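PDB 5IM2: twin-arginine translocation pathway signal from Rhodoferax ferrireducens, which probably binds small carboxylates as the solute-binding component of a TRAP transporter, and holds benzoate in its cleft here. Local coordinates for residues G171-I180 and V241-F251. Sequence-based numbering, arbitrary orientation.
Sequences GVFHTKDKQI and VHELTRFHSEF
Phe247 and Ser249 of strand 247-251, with His174 of strand 171-175, bury much of the contact where the two strands run antiparallel; backbone bonds join Phe173 to Ser249 and Thr175 to Phe247. Phe247 lays one face of its ring against the turn that follows Thr175: Gln179 N sits over that face, offset toward the rim, and Gln179 CB packs 3.7 Å from Phe247 CD1. A chi1 of -67° sets CG beside the backbone N and anti to the carbonyl carbon, turning the broad, apolar ring onto the turn. Thr175 OG1 holds the same turn from within by donating to Lys178 O (2.7 Å). Replacing Phe247 by an alanine would take away the ring face, and the turn of Lys178 and Gln179 would probably lose its packing partner.

Ser249, small and polar, fits against Ile180, where its hydroxyl donates to Ile180 O (2.6 Å from OG). On the other face, His174 and His248 form a non-hydrogen-bonded pair whose ND1 atoms share a hydrogen bond of 2.8 Å, rim to rim, the ring planes 69° apart; His174 NE2 bonds Leu231 O and His248 NE2 bonds Asn315 ND2, fixing both rings at their far ends. Thr175 O takes both Phe247 N (3.1 Å) and Arg246 N (3.0 Å), a classic beta bulge.

In the six-stranded sheet, consistent with one lobe of the solute-binding fold, strands 228-232 and 316-320 flank the pair; Trp233 packs against both histidines, Met191 touches Phe173 and Thr175, and Leu244 and Thr245 meet Leu221 of helix 217-223.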
ATOM      1  N   GLY A 171       0.140   6.510  -7.193  1.00 16.75           N
ATOM      2  CA  GLY A 171      -0.931   7.268  -6.572  1.00 17.93           C
ATOM      3  C   GLY A 171      -1.555   8.297  -7.505  1.00 20.87           C
ATOM      4  O   GLY A 171      -0.904   8.864  -8.389  1.00 19.70           O
ATOM      5  N   VAL A 172      -2.861   8.534  -7.311  1.00 14.79           N
ATOM      6  CA  VAL A 172      -3.637   9.463  -8.125  1.00 18.84           C
ATOM      7  C   VAL A 172      -4.387  10.391  -7.169  1.00 19.90           C
ATOM      8  O   VAL A 172      -4.735   9.998  -6.054  1.00 17.40           O
ATOM      9  CB  VAL A 172      -4.612   8.673  -9.053  1.00 18.45           C
ATOM     10  CG1 VAL A 172      -5.558   9.565  -9.818  1.00 20.46           C
ATOM     11  CG2 VAL A 172      -3.842   7.768 -10.009  1.00 21.38           C
ATOM     12  N   PHE A 173      -4.632  11.625  -7.604  1.00 17.90           N
ATOM     13  CA  PHE A 173      -5.472  12.559  -6.858  1.00 17.34           C
ATOM     14  C   PHE A 173      -6.924  12.459  -7.320  1.00 19.84           C
ATOM     15  O   PHE A 173      -7.205  12.569  -8.517  1.00 24.88           O
ATOM     16  CB  PHE A 173      -5.026  14.010  -7.057  1.00 20.46           C
ATOM     17  CG  PHE A 173      -3.661  14.330  -6.526  1.00 21.59           C
ATOM     18  CD1 PHE A 173      -3.362  14.153  -5.183  1.00 21.88           C
ATOM     19  CD2 PHE A 173      -2.693  14.853  -7.365  1.00 18.01           C
ATOM     20  CE1 PHE A 173      -2.105  14.458  -4.696  1.00 22.13           C
ATOM     21  CE2 PHE A 173      -1.446  15.204  -6.878  1.00 26.80           C
ATOM     22  CZ  PHE A 173      -1.154  15.006  -5.544  1.00 17.97           C
ATOM     23  N   HIS A 174      -7.841  12.376  -6.362  1.00 18.31           N
ATOM     24  CA  HIS A 174      -9.276  12.327  -6.625  1.00 20.26           C
ATOM     25  C   HIS A 174      -9.917  13.446  -5.825  1.00 23.05           C
ATOM     26  O   HIS A 174      -9.831  13.451  -4.591  1.00 23.13           O
ATOM     27  CB  HIS A 174      -9.852  10.974  -6.223  1.00 22.10           C
ATOM     28  CG  HIS A 174      -9.030   9.829  -6.720  1.00 20.17           C
ATOM     29  ND1 HIS A 174      -9.202   9.287  -7.974  1.00 21.17           N
ATOM     30  CD2 HIS A 174      -8.008   9.147  -6.149  1.00 19.04           C
ATOM     31  CE1 HIS A 174      -8.306   8.338  -8.171  1.00 18.33           C
ATOM     32  NE2 HIS A 174      -7.568   8.226  -7.076  1.00 18.88           N
ATOM     33  N   THR A 175     -10.533  14.405  -6.515  1.00 19.74           N
ATOM     34  CA  THR A 175     -11.092  15.575  -5.851  1.00 20.72           C
ATOM     35  C   THR A 175     -12.539  15.790  -6.261  1.00 24.84           C
ATOM     36  O   THR A 175     -12.965  15.411  -7.350  1.00 24.07           O
ATOM     37  CB  THR A 175     -10.289  16.817  -6.183  1.00 28.87           C
ATOM     38  OG1 THR A 175     -10.104  16.864  -7.600  1.00 26.75           O
ATOM     39  CG2 THR A 175      -8.906  16.753  -5.505  1.00 23.41           C
ATOM     40  N   LYS A 176     -13.291  16.427  -5.376  1.00 22.00           N
ATOM     41  CA  LYS A 176     -14.698  16.671  -5.637  1.00 23.97           C
ATOM     42  C   LYS A 176     -14.918  17.810  -6.632  1.00 28.14           C
ATOM     43  O   LYS A 176     -15.758  17.687  -7.529  1.00 32.00           O
ATOM     44  CB  LYS A 176     -15.421  16.965  -4.317  1.00 31.14           C
ATOM     45  CG  LYS A 176     -15.536  15.753  -3.395  1.00 31.80           C
ATOM     46  CD  LYS A 176     -16.527  15.968  -2.272  1.00 37.61           C
ATOM     47  CE  LYS A 176     -15.865  16.518  -1.042  1.00 38.59           C
ATOM     48  NZ  LYS A 176     -16.880  16.901  -0.005  1.00 41.43           N
ATOM     49  N   ASP A 177     -14.174  18.915  -6.494  1.00 32.48           N
ATOM     50  CA  ASP A 177     -14.507  20.170  -7.168  1.00 35.36           C
ATOM     51  C   ASP A 177     -13.369  20.787  -7.975  1.00 35.72           C
ATOM     52  O   ASP A 177     -13.637  21.466  -8.974  1.00 40.69           O
ATOM     53  CB  ASP A 177     -14.964  21.218  -6.143  1.00 44.12           C
ATOM     54  CG  ASP A 177     -16.150  20.761  -5.306  1.00 56.43           C
ATOM     55  OD1 ASP A 177     -17.207  20.408  -5.877  1.00 58.63           O
ATOM     56  OD2 ASP A 177     -16.021  20.761  -4.060  1.00 57.31           O
ATOM     57  N   LYS A 178     -12.115  20.637  -7.538  1.00 31.51           N
ATOM     58  CA  LYS A 178     -10.989  21.332  -8.162  1.00 28.63           C
ATOM     59  C   LYS A 178     -10.164  20.359  -8.986  1.00 24.81           C
ATOM     60  O   LYS A 178      -9.709  19.337  -8.473  1.00 32.37           O
ATOM     61  CB  LYS A 178     -10.052  22.011  -7.147  1.00 30.51           C
ATOM     62  CG  LYS A 178      -9.299  23.185  -7.842  1.00 37.76           C
ATOM     63  CD  LYS A 178      -8.407  24.026  -6.964  1.00 45.10           C
ATOM     64  CE  LYS A 178      -7.992  25.314  -7.691  1.00 52.91           C
ATOM     65  NZ  LYS A 178      -8.862  26.504  -7.357  1.00 65.95           N
ATOM     66  N   GLN A 179      -9.947  20.702 -10.253  1.00 24.23           N
ATOM     67  CA  GLN A 179      -8.966  19.963 -11.033  1.00 23.72           C
ATOM     68  C   GLN A 179      -7.551  20.332 -10.605  1.00 26.07           C
ATOM     69  O   GLN A 179      -7.225  21.508 -10.436  1.00 24.83           O
ATOM     70  CB  GLN A 179      -9.151  20.255 -12.510  1.00 34.96           C
ATOM     71  CG  GLN A 179      -8.147  19.554 -13.402  1.00 36.43           C
ATOM     72  CD  GLN A 179      -8.504  19.711 -14.867  1.00 42.17           C
ATOM     73  OE1 GLN A 179      -8.510  20.826 -15.405  1.00 49.27           O
ATOM     74  NE2 GLN A 179      -8.818  18.596 -15.520  1.00 31.93           N
ATOM     75  N   ILE A 180      -6.700  19.321 -10.459  1.00 21.17           N
ATOM     76  CA  ILE A 180      -5.313  19.502 -10.030  1.00 20.08           C
ATOM     77  C   ILE A 180      -4.433  19.447 -11.276  1.00 22.06           C
ATOM     78  O   ILE A 180      -4.109  18.368 -11.777  1.00 26.01           O
ATOM     79  CB  ILE A 180      -4.893  18.439  -9.008  1.00 25.93           C
ATOM     80  CG1 ILE A 180      -5.868  18.379  -7.818  1.00 23.67           C
ATOM     81  CG2 ILE A 180      -3.467  18.691  -8.545  1.00 21.24           C
ATOM     82  CD1 ILE A 180      -6.095  19.687  -7.150  1.00 28.85           C
ATOM     83  N   VAL A 241     -15.484   5.736  -5.017  1.00 36.51           N
ATOM     84  CA  VAL A 241     -14.914   7.086  -5.023  1.00 35.24           C
ATOM     85  C   VAL A 241     -15.127   7.774  -6.366  1.00 37.11           C
ATOM     86  O   VAL A 241     -15.187   9.013  -6.423  1.00 32.95           O
ATOM     87  CB  VAL A 241     -13.427   7.031  -4.612  1.00 30.92           C
ATOM     88  CG1 VAL A 241     -12.627   8.201  -5.208  1.00 26.64           C
ATOM     89  CG2 VAL A 241     -13.340   7.068  -3.093  1.00 29.71           C
ATOM     90  N   HIS A 242     -15.297   7.016  -7.449  1.00 34.11           N
ATOM     91  CA  HIS A 242     -15.647   7.639  -8.718  1.00 41.97           C
ATOM     92  C   HIS A 242     -17.054   8.225  -8.692  1.00 44.88           C
ATOM     93  O   HIS A 242     -17.381   9.054  -9.547  1.00 43.18           O
ATOM     94  CB  HIS A 242     -15.527   6.629  -9.858  1.00 35.57           C
ATOM     95  CG  HIS A 242     -16.470   5.475  -9.746  1.00 37.13           C
ATOM     96  ND1 HIS A 242     -16.424   4.574  -8.705  1.00 35.91           N
ATOM     97  CD2 HIS A 242     -17.478   5.069 -10.551  1.00 37.36           C
ATOM     98  CE1 HIS A 242     -17.364   3.664  -8.873  1.00 33.09           C
ATOM     99  NE2 HIS A 242     -18.020   3.941  -9.986  1.00 44.10           N
ATOM    100  N   GLU A 243     -17.895   7.805  -7.747  1.00 32.94           N
ATOM    101  CA  GLU A 243     -19.214   8.408  -7.608  1.00 35.45           C
ATOM    102  C   GLU A 243     -19.202   9.613  -6.683  1.00 38.81           C
ATOM    103  O   GLU A 243     -20.101  10.459  -6.776  1.00 41.42           O
ATOM    104  CB  GLU A 243     -20.210   7.366  -7.091  1.00 39.52           C
ATOM    105  CG  GLU A 243     -20.487   6.262  -8.099  1.00 48.01           C
ATOM    106  CD  GLU A 243     -21.291   5.106  -7.517  1.00 54.67           C
ATOM    107  OE1 GLU A 243     -21.813   5.249  -6.395  1.00 62.30           O
ATOM    108  OE2 GLU A 243     -21.396   4.052  -8.179  1.00 56.27           O
ATOM    109  N   LEU A 244     -18.188   9.717  -5.818  1.00 32.60           N
ATOM    110  CA  LEU A 244     -18.096  10.777  -4.818  1.00 32.56           C
ATOM    111  C   LEU A 244     -17.131  11.893  -5.205  1.00 36.22           C
ATOM    112  O   LEU A 244     -17.044  12.891  -4.476  1.00 30.44           O
ATOM    113  CB  LEU A 244     -17.668  10.171  -3.466  1.00 36.54           C
ATOM    114  CG  LEU A 244     -18.591   9.058  -2.937  1.00 41.70           C
ATOM    115  CD1 LEU A 244     -17.946   8.228  -1.843  1.00 45.25           C
ATOM    116  CD2 LEU A 244     -19.877   9.678  -2.418  1.00 44.37           C
ATOM    117  N   THR A 245     -16.401  11.749  -6.312  1.00 31.54           N
ATOM    118  CA  THR A 245     -15.447  12.753  -6.781  1.00 30.73           C
ATOM    119  C   THR A 245     -15.642  12.911  -8.282  1.00 37.32           C
ATOM    120  O   THR A 245     -16.208  12.038  -8.941  1.00 46.93           O
ATOM    121  CB  THR A 245     -13.977  12.377  -6.455  1.00 30.39           C
ATOM    122  OG1 THR A 245     -13.631  11.131  -7.067  1.00 34.97           O
ATOM    123  CG2 THR A 245     -13.727  12.292  -4.950  1.00 22.79           C
ATOM    124  N   ARG A 246     -15.207  14.054  -8.821  1.00 28.52           N
ATOM    125  CA  ARG A 246     -15.430  14.372 -10.229  1.00 33.40           C
ATOM    126  C   ARG A 246     -14.151  14.515 -11.029  1.00 31.69           C
ATOM    127  O   ARG A 246     -14.211  14.464 -12.264  1.00 31.46           O
ATOM    128  CB  ARG A 246     -16.206  15.694 -10.395  1.00 38.00           C
ATOM    129  CG  ARG A 246     -17.702  15.588 -10.352  1.00 52.71           C
ATOM    130  CD  ARG A 246     -18.338  16.909 -10.803  1.00 70.44           C
ATOM    131  NE  ARG A 246     -18.094  17.986  -9.847  1.00 78.64           N
ATOM    132  CZ  ARG A 246     -18.933  18.351  -8.881  1.00100.08           C
ATOM    133  NH1 ARG A 246     -20.101  17.736  -8.725  1.00108.24           N
ATOM    134  NH2 ARG A 246     -18.607  19.341  -8.062  1.00109.83           N
ATOM    135  N   PHE A 247     -13.024  14.759 -10.372  1.00 26.65           N
ATOM    136  CA  PHE A 247     -11.779  15.102 -11.032  1.00 26.43           C
ATOM    137  C   PHE A 247     -10.704  14.126 -10.582  1.00 23.48           C
ATOM    138  O   PHE A 247     -10.632  13.770  -9.403  1.00 21.23           O
ATOM    139  CB  PHE A 247     -11.368  16.539 -10.706  1.00 25.87           C
ATOM    140  CG  PHE A 247     -12.283  17.557 -11.283  1.00 36.14           C
ATOM    141  CD1 PHE A 247     -12.113  17.999 -12.581  1.00 37.13           C
ATOM    142  CD2 PHE A 247     -13.324  18.067 -10.527  1.00 38.52           C
ATOM    143  CE1 PHE A 247     -12.965  18.940 -13.117  1.00 42.53           C
ATOM    144  CE2 PHE A 247     -14.175  19.009 -11.053  1.00 45.79           C
ATOM    145  CZ  PHE A 247     -14.000  19.445 -12.353  1.00 41.38           C
ATOM    146  N   HIS A 248      -9.884  13.681 -11.531  1.00 24.12           N
ATOM    147  CA  HIS A 248      -8.808  12.748 -11.240  1.00 22.31           C
ATOM    148  C   HIS A 248      -7.554  13.214 -11.957  1.00 20.89           C
ATOM    149  O   HIS A 248      -7.584  13.441 -13.170  1.00 23.95           O
ATOM    150  CB  HIS A 248      -9.207  11.350 -11.697  1.00 21.96           C
ATOM    151  CG  HIS A 248     -10.580  10.957 -11.250  1.00 24.33           C
ATOM    152  ND1 HIS A 248     -10.816  10.274 -10.074  1.00 22.03           N
ATOM    153  CD2 HIS A 248     -11.793  11.193 -11.793  1.00 27.49           C
ATOM    154  CE1 HIS A 248     -12.118  10.103  -9.918  1.00 27.10           C
ATOM    155  NE2 HIS A 248     -12.730  10.641 -10.955  1.00 32.10           N
ATOM    156  N   SER A 249      -6.462  13.361 -11.219  1.00 21.45           N
ATOM    157  CA  SER A 249      -5.180  13.725 -11.802  1.00 19.43           C
ATOM    158  C   SER A 249      -4.184  12.606 -11.522  1.00 20.59           C
ATOM    159  O   SER A 249      -3.819  12.366 -10.369  1.00 20.72           O
ATOM    160  CB  SER A 249      -4.696  15.061 -11.246  1.00 19.04           C
ATOM    161  OG  SER A 249      -5.411  16.084 -11.905  1.00 25.70           O
ATOM    162  N   GLU A 250      -3.765  11.920 -12.581  1.00 23.11           N
ATOM    163  CA  GLU A 250      -2.692  10.948 -12.529  1.00 24.00           C
ATOM    164  C   GLU A 250      -1.404  11.599 -13.035  1.00 22.84           C
ATOM    165  O   GLU A 250      -1.399  12.722 -13.530  1.00 27.95           O
ATOM    166  CB  GLU A 250      -3.065   9.706 -13.357  1.00 20.83           C
ATOM    167  CG  GLU A 250      -3.263  10.027 -14.828  1.00 23.35           C
ATOM    168  CD  GLU A 250      -3.998   8.945 -15.639  1.00 35.97           C
ATOM    169  OE1 GLU A 250      -4.500   7.946 -15.065  1.00 32.79           O
ATOM    170  OE2 GLU A 250      -4.075   9.115 -16.878  1.00 42.22           O
ATOM    171  N   PHE A 251      -0.292  10.892 -12.858  1.00 22.47           N
ATOM    172  CA  PHE A 251       1.009  11.344 -13.331  1.00 21.33           C
ATOM    173  C   PHE A 251       1.415  10.531 -14.550  1.00 26.96           C
ATOM    174  O   PHE A 251       1.383   9.298 -14.508  1.00 24.98           O
ATOM    175  CB  PHE A 251       2.058  11.194 -12.227  1.00 29.45           C
ATOM    176  CG  PHE A 251       1.970  12.270 -11.199  1.00 23.87           C
ATOM    177  CD1 PHE A 251       1.010  12.219 -10.219  1.00 22.14           C
ATOM    178  CD2 PHE A 251       2.798  13.373 -11.268  1.00 23.94           C
ATOM    179  CE1 PHE A 251       0.905  13.246  -9.283  1.00 23.48           C
ATOM    180  CE2 PHE A 251       2.702  14.388 -10.329  1.00 18.00           C
ATOM    181  CZ  PHE A 251       1.760  14.335  -9.365  1.00 17.84           C
TER
HETATM  182  O   HOH W   1      -0.557   8.374 -11.320  1.00 22.14           O
HETATM  183  O   HOH W   2      -9.022  16.267 -13.632  1.00 26.83           O
HETATM  184  O   HOH W   3      -7.675  16.655 -11.178  1.00 27.97           O